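Local coordinates for protein polyketide synthase PksJ (Bacillus subtilis subsp. subtilis, PDB 4J1Q) that reduces alpha- and beta-keto groups of growing polyketide intermediates stereoselectively, with NADPH as hydride donor, as a ketoreductase domain of the bacillaene assembly line, at residues R107-A112 and T141-E146; I334-V339 and F381-W386; F361-R366 and D426-F431. All coordinates share one frame; numbering follows the deposited sequence.

In the fold
Contacts 1 and 2 are buried strand pairings, both parallel, while contact 3 lies at the surface, where a helix meets a turn leading into a strand. Contact 1 stands apart in the N-terminal half, its centre about 25 Å from that of contact 2, and combines a regular backbone ladder with a buried glutamine pair. Contact 2 is aromatic and closes on NADPH. Contact 3 relies on one arginine spread over a proline. The last two touch: strand 429-435 runs beside strand 377-383, so Asn382 meets Gln429 and Val430, and Phe335 packs on Ala362. Charge thus appears at the rim, aromatic packing at the cofactor, and amide chemistry in the distant core.

Contact 1: residues R107-A112 and T141-E146; sequences RIIIQA and TAQVIE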
loop_
_atom_site.group_PDB
_atom_site.type_symbol
_atom_site.label_atom_id
_atom_site.label_comp_id
_atom_site.label_asym_id
_atom_site.label_seq_id
_atom_site.Cartn_x
_atom_site.Cartn_y
_atom_site.Cartn_z
ATOM N N ARG A 107 10.714 -11.661 -24.336
ATOM C CA ARG A 107 10.045 -11.895 -23.067
ATOM C C ARG A 107 10.965 -12.183 -21.896
ATOM O O ARG A 107 12.049 -12.763 -22.032
ATOM C CB ARG A 107 9.020 -13.012 -23.187
ATOM C CG ARG A 107 7.736 -12.580 -23.856
ATOM C CD ARG A 107 6.673 -13.651 -23.654
ATOM N NE ARG A 107 5.418 -13.304 -24.307
ATOM C CZ ARG A 107 4.465 -12.561 -23.746
ATOM N NH1 ARG A 107 4.596 -12.136 -22.493
ATOM N NH2 ARG A 107 3.363 -12.265 -24.428
ATOM N N ILE A 108 10.501 -11.798 -20.724
ATOM C CA ILE A 108 11.278 -12.043 -19.549
ATOM C C ILE A 108 10.417 -12.337 -18.333
ATOM O O ILE A 108 9.264 -11.940 -18.270
ATOM C CB ILE A 108 12.230 -10.883 -19.269
ATOM C CG1 ILE A 108 12.881 -10.425 -20.585
ATOM C CG2 ILE A 108 13.233 -11.284 -18.197
ATOM C CD1 ILE A 108 14.239 -9.774 -20.436
ATOM N N ILE A 109 10.990 -13.103 -17.411
ATOM C CA ILE A 109 10.326 -13.493 -16.192
ATOM C C ILE A 109 11.181 -13.087 -14.990
ATOM O O ILE A 109 12.390 -13.360 -14.956
ATOM C CB ILE A 109 10.049 -15.014 -16.152
ATOM C CG1 ILE A 109 9.205 -15.344 -14.921
ATOM C CG2 ILE A 109 11.360 -15.792 -16.110
ATOM C CD1 ILE A 109 8.461 -16.667 -14.988
ATOM N N ILE A 110 10.582 -12.302 -14.090
ATOM C CA ILE A 110 11.162 -12.075 -12.773
ATOM C C ILE A 110 10.288 -12.702 -11.710
ATOM O O ILE A 110 9.074 -12.505 -11.708
ATOM C CB ILE A 110 11.305 -10.582 -12.444
ATOM C CG1 ILE A 110 11.666 -9.798 -13.695
ATOM C CG2 ILE A 110 12.337 -10.373 -11.345
ATOM C CD1 ILE A 110 11.833 -8.320 -13.432
ATOM N N GLN A 111 10.921 -13.415 -10.787
ATOM C CA GLN A 111 10.238 -13.973 -9.644
ATOM C C GLN A 111 10.914 -13.487 -8.379
ATOM O O GLN A 111 12.141 -13.649 -8.206
ATOM C CB GLN A 111 10.287 -15.493 -9.678
ATOM C CG GLN A 111 9.867 -16.086 -11.010
ATOM C CD GLN A 111 9.880 -17.604 -10.989
ATOM O OE1 GLN A 111 10.930 -18.213 -10.791
ATOM N NE2 GLN A 111 8.709 -18.217 -11.149
ATOM N N ALA A 112 10.116 -12.895 -7.497
ATOM C CA ALA A 112 10.628 -12.418 -6.227
ATOM C C ALA A 112 10.299 -13.433 -5.176
ATOM O O ALA A 112 9.164 -13.928 -5.096
ATOM C CB ALA A 112 10.031 -11.072 -5.868
ATOM N N THR A 141 6.793 -10.907 -17.484
ATOM C CA THR A 141 6.030 -11.611 -16.474
ATOM C C THR A 141 6.710 -11.405 -15.126
ATOM O O THR A 141 7.895 -11.701 -14.985
ATOM C CB THR A 141 5.950 -13.137 -16.762
ATOM O OG1 THR A 141 5.084 -13.369 -17.876
ATOM C CG2 THR A 141 5.375 -13.880 -15.552
ATOM N N ALA A 142 5.966 -10.897 -14.143
ATOM C CA ALA A 142 6.525 -10.668 -12.822
ATOM C C ALA A 142 5.694 -11.333 -11.720
ATOM O O ALA A 142 4.496 -11.072 -11.586
ATOM C CB ALA A 142 6.682 -9.181 -12.562
ATOM N N GLN A 143 6.334 -12.197 -10.932
ATOM C CA GLN A 143 5.641 -12.916 -9.872
ATOM C C GLN A 143 6.315 -12.673 -8.553
ATOM O O GLN A 143 7.531 -12.681 -8.459
ATOM C CB GLN A 143 5.587 -14.433 -10.142
ATOM C CG GLN A 143 4.711 -14.823 -11.316
ATOM C CD GLN A 143 4.913 -16.272 -11.777
ATOM O OE1 GLN A 143 5.969 -16.870 -11.571
ATOM N NE2 GLN A 143 3.894 -16.828 -12.420
ATOM N N VAL A 144 5.505 -12.500 -7.521
ATOM C CA VAL A 144 6.039 -12.453 -6.183
ATOM C C VAL A 144 5.617 -13.730 -5.484
ATOM O O VAL A 144 4.481 -14.171 -5.627
ATOM C CB VAL A 144 5.521 -11.211 -5.434
ATOM C CG1 VAL A 144 4.022 -11.112 -5.635
ATOM C CG2 VAL A 144 5.866 -11.290 -3.961
ATOM N N ILE A 145 6.587 -14.411 -4.894
ATOM C CA ILE A 145 6.361 -15.722 -4.316
ATOM C C ILE A 145 6.780 -15.704 -2.855
ATOM O O ILE A 145 7.966 -15.587 -2.537
ATOM C CB ILE A 145 7.162 -16.802 -5.067
ATOM C CG1 ILE A 145 6.583 -17.011 -6.474
ATOM C CG2 ILE A 145 7.183 -18.101 -4.267
ATOM C CD1 ILE A 145 7.606 -17.464 -7.491
ATOM N N GLU A 146 5.797 -15.819 -1.973
ATOM C CA GLU A 146 6.032 -15.712 -0.537
ATOM C C GLU A 146 6.190 -17.119 0.037
ATOM O O GLU A 146 5.373 -17.994 -0.231
ATOM C CB GLU A 146 4.848 -15.003 0.144
ATOM C CG GLU A 146 4.560 -13.604 -0.394
ATOM C CD GLU A 146 3.162 -13.086 -0.042
ATOM O OE1 GLU A 146 2.737 -13.183 1.144
ATOM O OE2 GLU A 146 2.496 -12.548 -0.954
#
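Ala112 O receives the amide of Ile145 at 2.6 Å, the last rung of a ladder that ties 107-112 to 141-146. Both belong to parallel strands of a beta-alpha-beta unit, strand 108-115, helix 126-136 and strand 140-147, consistent with the Rossmann-like structural half of a ketoreductase. The other rungs follow the parallel pattern: Thr141 N to Ile108 O (2.8 Å), Ile110 N to Thr141 O (2.9 Å), Gln143 N to Ile110 O, and Ala112 N to Gln143 O. Ile110 and Gln143 each bond through both N and O along this edge.

A side-chain bond runs beside the ladder. Gln111 and Gln143 project together from the same face, their amide planes 24° apart, and Gln111 NE2 donates to Gln143 OE1 over 3.1 Å, nearly straight and within its own amide plane. Gln111 NE2 also reaches Leu160 O and its OE1 meets His47 NE2, while Gln143 NE2 bonds Asp163 O, so both buried amides are held against rotation. Helix 156-164 covers this face.

Next to the glutamines, Ile145 CD1 lies 4.0 Å from Gln111 CB. The opposite face, with Ile110, Ala112, Ala142 and Val144, is covered by helix 126-136, whose Phe130 touches the first three. Toward the start of the pairing Ile109 and Thr141 stand side by side. Ile109 turns CG1 anti to its amide nitrogen (chi1 -173°), and Thr141 does the same with CG2, which brings Ile109 CG1 and Thr141 CG2 to 4.1 Å.

Contact 2: residues I334-V339 and F381-W386; sequences IFFSSV and FNWPLW. With NDP (NADPH dihydro-nicotinamide-adenine-dinucleotide phosphate), chain B.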
loop_
_atom_site.group_PDB
_atom_site.type_symbol
_atom_site.label_atom_id
_atom_site.label_comp_id
_atom_site.label_asym_id
_atom_site.label_seq_id
_atom_site.Cartn_x
_atom_site.Cartn_y
_atom_site.Cartn_z
ATOM N N ILE A 334 -5.628 3.648 10.449
ATOM C CA ILE A 334 -6.064 3.413 9.080
ATOM C C ILE A 334 -5.127 4.065 8.073
ATOM O O ILE A 334 -4.844 5.258 8.173
ATOM C CB ILE A 334 -7.472 3.971 8.853
ATOM C CG1 ILE A 334 -8.530 3.082 9.537
ATOM C CG2 ILE A 334 -7.741 4.139 7.368
ATOM C CD1 ILE A 334 -9.787 3.838 9.911
ATOM N N PHE A 335 -4.613 3.272 7.134
ATOM C CA PHE A 335 -3.752 3.803 6.074
ATOM C C PHE A 335 -4.620 4.173 4.878
ATOM O O PHE A 335 -5.416 3.359 4.414
ATOM C CB PHE A 335 -2.711 2.757 5.619
ATOM C CG PHE A 335 -2.091 1.967 6.728
ATOM C CD1 PHE A 335 -1.687 0.653 6.508
ATOM C CD2 PHE A 335 -1.852 2.536 7.967
ATOM C CE1 PHE A 335 -1.158 -0.115 7.538
ATOM C CE2 PHE A 335 -1.323 1.787 9.004
ATOM C CZ PHE A 335 -0.967 0.460 8.790
ATOM N N PHE A 336 -4.342 5.320 4.279
ATOM C CA PHE A 336 -4.962 5.662 2.996
ATOM C C PHE A 336 -4.098 5.244 1.810
ATOM O O PHE A 336 -3.227 5.990 1.338
ATOM C CB PHE A 336 -5.305 7.156 2.925
ATOM C CG PHE A 336 -6.552 7.522 3.697
ATOM C CD1 PHE A 336 -7.211 6.568 4.481
ATOM C CD2 PHE A 336 -7.089 8.796 3.604
ATOM C CE1 PHE A 336 -8.356 6.895 5.178
ATOM C CE2 PHE A 336 -8.230 9.131 4.304
ATOM C CZ PHE A 336 -8.879 8.177 5.090
ATOM N N SER A 337 -4.301 4.008 1.371
ATOM C CA SER A 337 -3.519 3.445 0.270
ATOM C C SER A 337 -4.305 3.692 -1.015
ATOM O O SER A 337 -5.276 4.440 -1.017
ATOM C CB SER A 337 -3.311 1.933 0.519
ATOM O OG SER A 337 -2.708 1.281 -0.588
ATOM N N SER A 338 -3.962 2.988 -2.086
ATOM C CA SER A 338 -4.523 3.326 -3.376
ATOM C C SER A 338 -4.807 2.074 -4.177
ATOM O O SER A 338 -4.128 1.039 -4.025
ATOM C CB SER A 338 -3.549 4.209 -4.164
ATOM O OG SER A 338 -3.851 4.151 -5.546
ATOM N N VAL A 339 -5.760 2.188 -5.094
ATOM C CA VAL A 339 -5.960 1.143 -6.087
ATOM C C VAL A 339 -4.676 0.803 -6.892
ATOM O O VAL A 339 -4.475 -0.324 -7.303
ATOM C CB VAL A 339 -7.167 1.492 -6.982
ATOM C CG1 VAL A 339 -6.857 1.255 -8.445
ATOM C CG2 VAL A 339 -8.388 0.688 -6.537
ATOM N N PHE A 381 -6.950 1.031 3.175
ATOM C CA PHE A 381 -7.986 1.147 2.150
ATOM C C PHE A 381 -7.296 1.354 0.808
ATOM O O PHE A 381 -6.529 2.318 0.641
ATOM C CB PHE A 381 -8.933 2.338 2.433
ATOM C CG PHE A 381 -9.919 2.102 3.560
ATOM C CD1 PHE A 381 -9.551 2.291 4.887
ATOM C CD2 PHE A 381 -11.225 1.763 3.285
ATOM C CE1 PHE A 381 -10.468 2.112 5.921
ATOM C CE2 PHE A 381 -12.150 1.574 4.312
ATOM C CZ PHE A 381 -11.772 1.759 5.632
ATOM N N ASN A 382 -7.601 0.502 -0.166
ATOM C CA ASN A 382 -7.238 0.830 -1.531
ATOM C C ASN A 382 -8.283 1.695 -2.225
ATOM O O ASN A 382 -9.314 1.178 -2.716
ATOM C CB ASN A 382 -6.965 -0.429 -2.342
ATOM C CG ASN A 382 -5.880 -1.269 -1.739
ATOM O OD1 ASN A 382 -6.148 -2.172 -0.924
ATOM N ND2 ASN A 382 -4.647 -1.013 -2.154
ATOM N N TRP A 383 -8.052 3.010 -2.185
ATOM C CA TRP A 383 -9.018 3.985 -2.689
ATOM C C TRP A 383 -8.883 4.122 -4.167
ATOM O O TRP A 383 -7.754 4.183 -4.697
ATOM C CB TRP A 383 -8.766 5.354 -2.086
ATOM C CG TRP A 383 -9.110 5.500 -0.626
ATOM C CD1 TRP A 383 -8.318 6.072 0.360
ATOM C CD2 TRP A 383 -10.401 5.202 0.033
ATOM N NE1 TRP A 383 -8.978 6.093 1.566
ATOM C CE2 TRP A 383 -10.238 5.591 1.437
ATOM C CE3 TRP A 383 -11.614 4.667 -0.381
ATOM C CZ2 TRP A 383 -11.273 5.480 2.359
ATOM C CZ3 TRP A 383 -12.631 4.503 0.566
ATOM C CH2 TRP A 383 -12.471 4.918 1.908
ATOM N N PRO A 384 -10.020 4.297 -4.850
ATOM C CA PRO A 384 -9.954 4.757 -6.216
ATOM C C PRO A 384 -9.787 6.279 -6.267
ATOM O O PRO A 384 -9.683 6.945 -5.220
ATOM C CB PRO A 384 -11.316 4.363 -6.756
ATOM C CG PRO A 384 -12.233 4.593 -5.581
ATOM C CD PRO A 384 -11.415 4.185 -4.372
ATOM N N LEU A 385 -9.807 6.816 -7.484
ATOM C CA LEU A 385 -9.801 8.266 -7.715
ATOM C C LEU A 385 -11.012 8.890 -7.030
ATOM O O LEU A 385 -12.136 8.516 -7.334
ATOM C CB LEU A 385 -9.857 8.535 -9.229
ATOM C CG LEU A 385 -9.512 9.909 -9.826
ATOM C CD1 LEU A 385 -10.683 10.881 -9.779
ATOM C CD2 LEU A 385 -8.250 10.511 -9.209
ATOM N N TRP A 386 -10.783 9.772 -6.059
ATOM C CA TRP A 386 -11.879 10.525 -5.442
ATOM C C TRP A 386 -12.362 11.682 -6.280
ATOM O O TRP A 386 -11.576 12.427 -6.868
ATOM C CB TRP A 386 -11.513 11.038 -4.060
ATOM C CG TRP A 386 -11.485 9.975 -2.998
ATOM C CD1 TRP A 386 -10.612 8.890 -2.916
ATOM C CD2 TRP A 386 -12.243 9.958 -1.738
ATOM N NE1 TRP A 386 -10.808 8.203 -1.753
ATOM C CE2 TRP A 386 -11.750 8.813 -0.981
ATOM C CE3 TRP A 386 -13.210 10.771 -1.170
ATOM C CZ2 TRP A 386 -12.314 8.434 0.226
ATOM C CZ3 TRP A 386 -13.777 10.382 0.052
ATOM C CH2 TRP A 386 -13.334 9.237 0.731
HETATM P PA NDP B . -2.827 15.333 -1.452
HETATM O O1A NDP B . -1.478 15.402 -2.178
HETATM O O2A NDP B . -3.862 16.413 -1.519
HETATM O O5B NDP B . -2.557 14.968 0.079
HETATM C C5B NDP B . -1.298 14.434 0.495
HETATM C C4B NDP B . -0.841 15.313 1.648
HETATM O O4B NDP B . 0.299 14.701 2.256
HETATM C C3B NDP B . -0.347 16.652 1.122
HETATM O O3B NDP B . -1.167 17.629 1.821
HETATM C C2B NDP B . 1.113 16.746 1.561
HETATM O O2B NDP B . 1.377 18.039 2.188
HETATM C C1B NDP B . 1.237 15.697 2.650
HETATM N N9A NDP B . 2.618 15.131 2.594
HETATM C C8A NDP B . 3.312 14.738 1.467
HETATM N N7A NDP B . 4.552 14.266 1.879
HETATM C C5A NDP B . 4.592 14.314 3.284
HETATM C C6A NDP B . 5.553 13.985 4.238
HETATM N N6A NDP B . 6.795 13.514 3.895
HETATM N N1A NDP B . 5.270 14.167 5.560
HETATM C C2A NDP B . 4.083 14.695 5.948
HETATM N N3A NDP B . 3.159 15.059 5.033
HETATM C C4A NDP B . 3.368 14.843 3.698
HETATM O O3 NDP B . -3.506 13.937 -1.894
HETATM P PN NDP B . -4.908 13.469 -1.281
HETATM O O1N NDP B . -5.807 13.373 -2.511
HETATM O O2N NDP B . -5.247 14.241 -0.019
HETATM O O5D NDP B . -4.558 11.960 -0.826
HETATM C C5D NDP B . -4.601 11.522 0.540
HETATM C C4D NDP B . -4.004 10.096 0.594
HETATM O O4D NDP B . -4.926 9.178 -0.031
HETATM C C3D NDP B . -2.700 10.010 -0.212
HETATM O O3D NDP B . -1.718 9.214 0.493
HETATM C C2D NDP B . -3.118 9.366 -1.497
HETATM O O2D NDP B . -2.036 8.572 -1.993
HETATM C C1D NDP B . -4.346 8.518 -1.135
HETATM N N1N NDP B . -5.293 8.436 -2.256
HETATM C C2N NDP B . -5.948 9.539 -2.720
HETATM C C3N NDP B . -6.814 9.465 -3.835
HETATM C C7N NDP B . -7.549 10.715 -4.324
HETATM O O7N NDP B . -8.526 10.568 -5.070
HETATM N N7N NDP B . -7.085 11.952 -4.024
HETATM C C4N NDP B . -6.963 8.236 -4.530
HETATM C C5N NDP B . -6.248 7.122 -4.046
HETATM C C6N NDP B . -5.413 7.264 -2.911
HETATM P P2B NDP B . 2.858 18.698 2.186
HETATM O O1X NDP B . 3.257 18.620 0.696
HETATM O O2X NDP B . 2.525 20.058 2.788
HETATM O O3X NDP B . 3.724 17.827 3.073
#
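The indole of Trp383 stands on edge over the ring of Phe336, an edge-to-face pair with planes at 84°, and NE1 is the atom pressed inward, 3.4 Å from Phe336 CD1. Phe381 CB lies over one face of that indole and Trp386 CZ2 over the other, so the tryptophan is sandwiched as well. Further back, Ile334 CG2 meets the edge of the Phe381 ring, 3.6 Å from CD1.

The backbones are adjacent parallel strands of the Rossmann fold, splaying by 45°. Phe381 N bonds Phe335 O well, but Trp383 N to Ser337 O is weak. Beyond this, Val339 N donates to Trp383 O at 2.8 Å. Asn382 ND2 gives Ser338 O an almost straight bond (2.8 Å, 178°), though it arrives from above the carbonyl plane; Asp359 OD2 and Gln429 NE2 hold the rest of this amide. Ser338 OG caps Ser340 N at the helix start.

The end of strand 334-338 and the loop that follows Trp383 face the cofactor. Trp386 N donates to the carboxamide oxygen O7N of NADPH at 2.6 Å, while Pro384 O comes within 3.1 Å of C4N and Ser337 O within 3.4 Å of C6N. The carboxamide is therefore restrained in rotation, and backbone oxygens line the nicotinamide close to C4N, the carbon that delivers hydride; their partial negative charge might favour the positive ring that develops during transfer.

Contact 3: residues F361-R366 and D426-F431; sequences FAEYRR and DKPQVF
From helix 349-370, Arg366 lays its side chain over Pro428, in the turn between helix 412-425 and strand 429-435. Its CB already heads for the turn. CG sits beside the amide nitrogen (chi1 -60°), and an unusual bend at chi2 (-147°) carries the chain across the proline at about a right angle. CD is the first atom to touch, 3.7 Å from Pro428 CG. NE follows at 4.0 Å from Pro428 CA, and the guanidinium then spreads flat with one face centred above that same CA. At the tip, Asp426 O lies near the guanidinium plane at the NH1 edge, in a bent hydrogen bond modelled at 2.4 Å, a doubtful length. NH2 lies 3.2 Å from Asp426 OD1; this salt bridge is one of charge alone, because the carboxylate oxygen stands well out of the guanidinium plane. NH2 also has a weak hydrogen bond to Thr378 O of strand 377-383.

Asp426 is where the chain leaves helix 412-425, with positive phi (71°); the chain turns there, and its carbonyl faces Arg366 NH1.

One helical turn back from Arg366, Ala362 CB rests 3.2 Å from Pro428 O and 4.0 Å from Pro428 CB. Glu363, bent at chi2, brings its carboxylate against Pro428 CG, the atom that Arg366 CD also touches, with OE2 at 3.6 Å. Pro428 is thus wedged among three helix residues, and its backbone pairs with Ser380 of strand 377-383.

The apolar proline supports the flat of the cation, while Asp426 O meets its edge and Asp426 OD1 lies off its plane. Since Asp426 follows the C-terminal end of a helix, the local field is probably negative there, which would suit a guanidinium and help keep it charged.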
loop_
_atom_site.group_PDB
_atom_site.type_symbol
_atom_site.label_atom_id
_atom_site.label_comp_id
_atom_site.label_asym_id
_atom_site.label_seq_id
_atom_site.Cartn_x
_atom_site.Cartn_y
_atom_site.Cartn_z
ATOM N N PHE A 361 1.757 -3.871 5.520
ATOM C CA PHE A 361 1.932 -3.441 6.907
ATOM C C PHE A 361 0.677 -3.649 7.762
ATOM O O PHE A 361 0.768 -3.952 8.957
ATOM C CB PHE A 361 2.377 -1.977 6.938
ATOM C CG PHE A 361 3.050 -1.572 8.219
ATOM C CD1 PHE A 361 4.384 -1.884 8.450
ATOM C CD2 PHE A 361 2.345 -0.899 9.204
ATOM C CE1 PHE A 361 4.996 -1.539 9.653
ATOM C CE2 PHE A 361 2.947 -0.575 10.410
ATOM C CZ PHE A 361 4.276 -0.880 10.630
ATOM N N ALA A 362 -0.497 -3.484 7.154
ATOM C CA ALA A 362 -1.762 -3.655 7.880
ATOM C C ALA A 362 -1.841 -5.033 8.535
ATOM O O ALA A 362 -2.251 -5.155 9.698
ATOM C CB ALA A 362 -2.969 -3.416 6.976
ATOM N N GLU A 363 -1.510 -6.071 7.776
ATOM C CA GLU A 363 -1.508 -7.420 8.334
ATOM C C GLU A 363 -0.414 -7.581 9.384
ATOM O O GLU A 363 -0.626 -8.205 10.425
ATOM C CB GLU A 363 -1.367 -8.491 7.243
ATOM C CG GLU A 363 -1.682 -9.903 7.725
ATOM C CD GLU A 363 -3.173 -10.150 7.970
ATOM O OE1 GLU A 363 -3.867 -10.572 7.021
ATOM O OE2 GLU A 363 -3.646 -9.966 9.116
ATOM N N TYR A 364 0.751 -7.014 9.102
ATOM C CA TYR A 364 1.874 -7.114 10.014
ATOM C C TYR A 364 1.587 -6.429 11.355
ATOM O O TYR A 364 1.954 -6.944 12.410
ATOM C CB TYR A 364 3.123 -6.545 9.361
ATOM C CG TYR A 364 4.181 -6.109 10.331
ATOM C CD1 TYR A 364 5.021 -7.036 10.955
ATOM C CD2 TYR A 364 4.384 -4.762 10.590
ATOM C CE1 TYR A 364 6.008 -6.626 11.831
ATOM C CE2 TYR A 364 5.360 -4.341 11.470
ATOM C CZ TYR A 364 6.175 -5.269 12.080
ATOM O OH TYR A 364 7.168 -4.807 12.918
ATOM N N ARG A 365 0.881 -5.304 11.318
ATOM C CA ARG A 365 0.487 -4.642 12.552
ATOM C C ARG A 365 -0.529 -5.461 13.363
ATOM O O ARG A 365 -0.418 -5.553 14.588
ATOM C CB ARG A 365 -0.016 -3.219 12.309
ATOM C CG ARG A 365 0.367 -2.258 13.425
ATOM C CD ARG A 365 -0.129 -0.846 13.162
ATOM N NE ARG A 365 -1.407 -0.594 13.806
ATOM C CZ ARG A 365 -1.555 -0.184 15.063
ATOM N NH1 ARG A 365 -0.498 0.071 15.831
ATOM N NH2 ARG A 365 -2.771 -0.020 15.544
ATOM N N ARG A 366 -1.483 -6.092 12.683
ATOM C CA ARG A 366 -2.497 -6.900 13.379
ATOM C C ARG A 366 -1.856 -8.019 14.188
ATOM O O ARG A 366 -2.257 -8.292 15.311
ATOM C CB ARG A 366 -3.520 -7.488 12.401
ATOM C CG ARG A 366 -4.272 -6.443 11.610
ATOM C CD ARG A 366 -5.689 -6.885 11.320
ATOM N NE ARG A 366 -6.561 -5.722 11.120
ATOM C CZ ARG A 366 -7.766 -5.774 10.558
ATOM N NH1 ARG A 366 -8.266 -6.937 10.183
ATOM N NH2 ARG A 366 -8.474 -4.666 10.382
ATOM N N ASP A 426 -13.662 -5.055 9.454
ATOM C CA ASP A 426 -12.459 -5.339 10.255
ATOM C C ASP A 426 -11.406 -6.188 9.566
ATOM O O ASP A 426 -10.672 -6.929 10.216
ATOM C CB ASP A 426 -12.796 -5.936 11.626
ATOM C CG ASP A 426 -11.724 -5.621 12.674
ATOM O OD1 ASP A 426 -10.895 -4.725 12.441
ATOM O OD2 ASP A 426 -11.693 -6.267 13.730
ATOM N N LYS A 427 -11.248 -5.975 8.269
ATOM C CA LYS A 427 -10.213 -6.649 7.504
ATOM C C LYS A 427 -9.057 -5.702 7.344
ATOM O O LYS A 427 -9.239 -4.487 7.365
ATOM C CB LYS A 427 -10.759 -7.051 6.142
ATOM C CG LYS A 427 -11.828 -8.119 6.220
ATOM C CD LYS A 427 -12.490 -8.322 4.869
ATOM C CE LYS A 427 -13.566 -9.402 4.907
ATOM N NZ LYS A 427 -13.003 -10.750 5.160
ATOM N N PRO A 428 -7.851 -6.247 7.259
ATOM C CA PRO A 428 -6.655 -5.413 7.166
ATOM C C PRO A 428 -6.637 -4.606 5.864
ATOM O O PRO A 428 -5.944 -3.596 5.764
ATOM C CB PRO A 428 -5.516 -6.436 7.153
ATOM C CG PRO A 428 -6.100 -7.699 7.731
ATOM C CD PRO A 428 -7.539 -7.689 7.327
ATOM N N GLN A 429 -7.344 -5.083 4.852
ATOM C CA GLN A 429 -7.255 -4.482 3.539
ATOM C C GLN A 429 -8.596 -4.501 2.845
ATOM O O GLN A 429 -9.192 -5.565 2.639
ATOM C CB GLN A 429 -6.217 -5.229 2.687
ATOM C CG GLN A 429 -5.484 -4.362 1.690
ATOM C CD GLN A 429 -4.654 -5.197 0.731
ATOM O OE1 GLN A 429 -3.995 -6.155 1.142
ATOM N NE2 GLN A 429 -4.720 -4.871 -0.550
ATOM N N VAL A 430 -9.010 -3.331 2.389
ATOM C CA VAL A 430 -10.274 -3.183 1.704
ATOM C C VAL A 430 -9.996 -2.423 0.417
ATOM O O VAL A 430 -9.411 -1.347 0.430
ATOM C CB VAL A 430 -11.261 -2.365 2.574
ATOM C CG1 VAL A 430 -12.451 -1.889 1.742
ATOM C CG2 VAL A 430 -11.751 -3.199 3.755
ATOM N N PHE A 431 -10.401 -2.990 -0.693
ATOM C CA PHE A 431 -10.179 -2.369 -1.982
ATOM C C PHE A 431 -11.490 -1.754 -2.455
ATOM O O PHE A 431 -12.475 -2.452 -2.613
ATOM C CB PHE A 431 -9.689 -3.420 -2.972
ATOM C CG PHE A 431 -9.652 -2.960 -4.391
ATOM C CD1 PHE A 431 -8.476 -2.954 -5.080
ATOM C CD2 PHE A 431 -10.806 -2.623 -5.065
ATOM C CE1 PHE A 431 -8.434 -2.592 -6.411
ATOM C CE2 PHE A 431 -10.767 -2.193 -6.376
ATOM C CZ PHE A 431 -9.570 -2.180 -7.053
#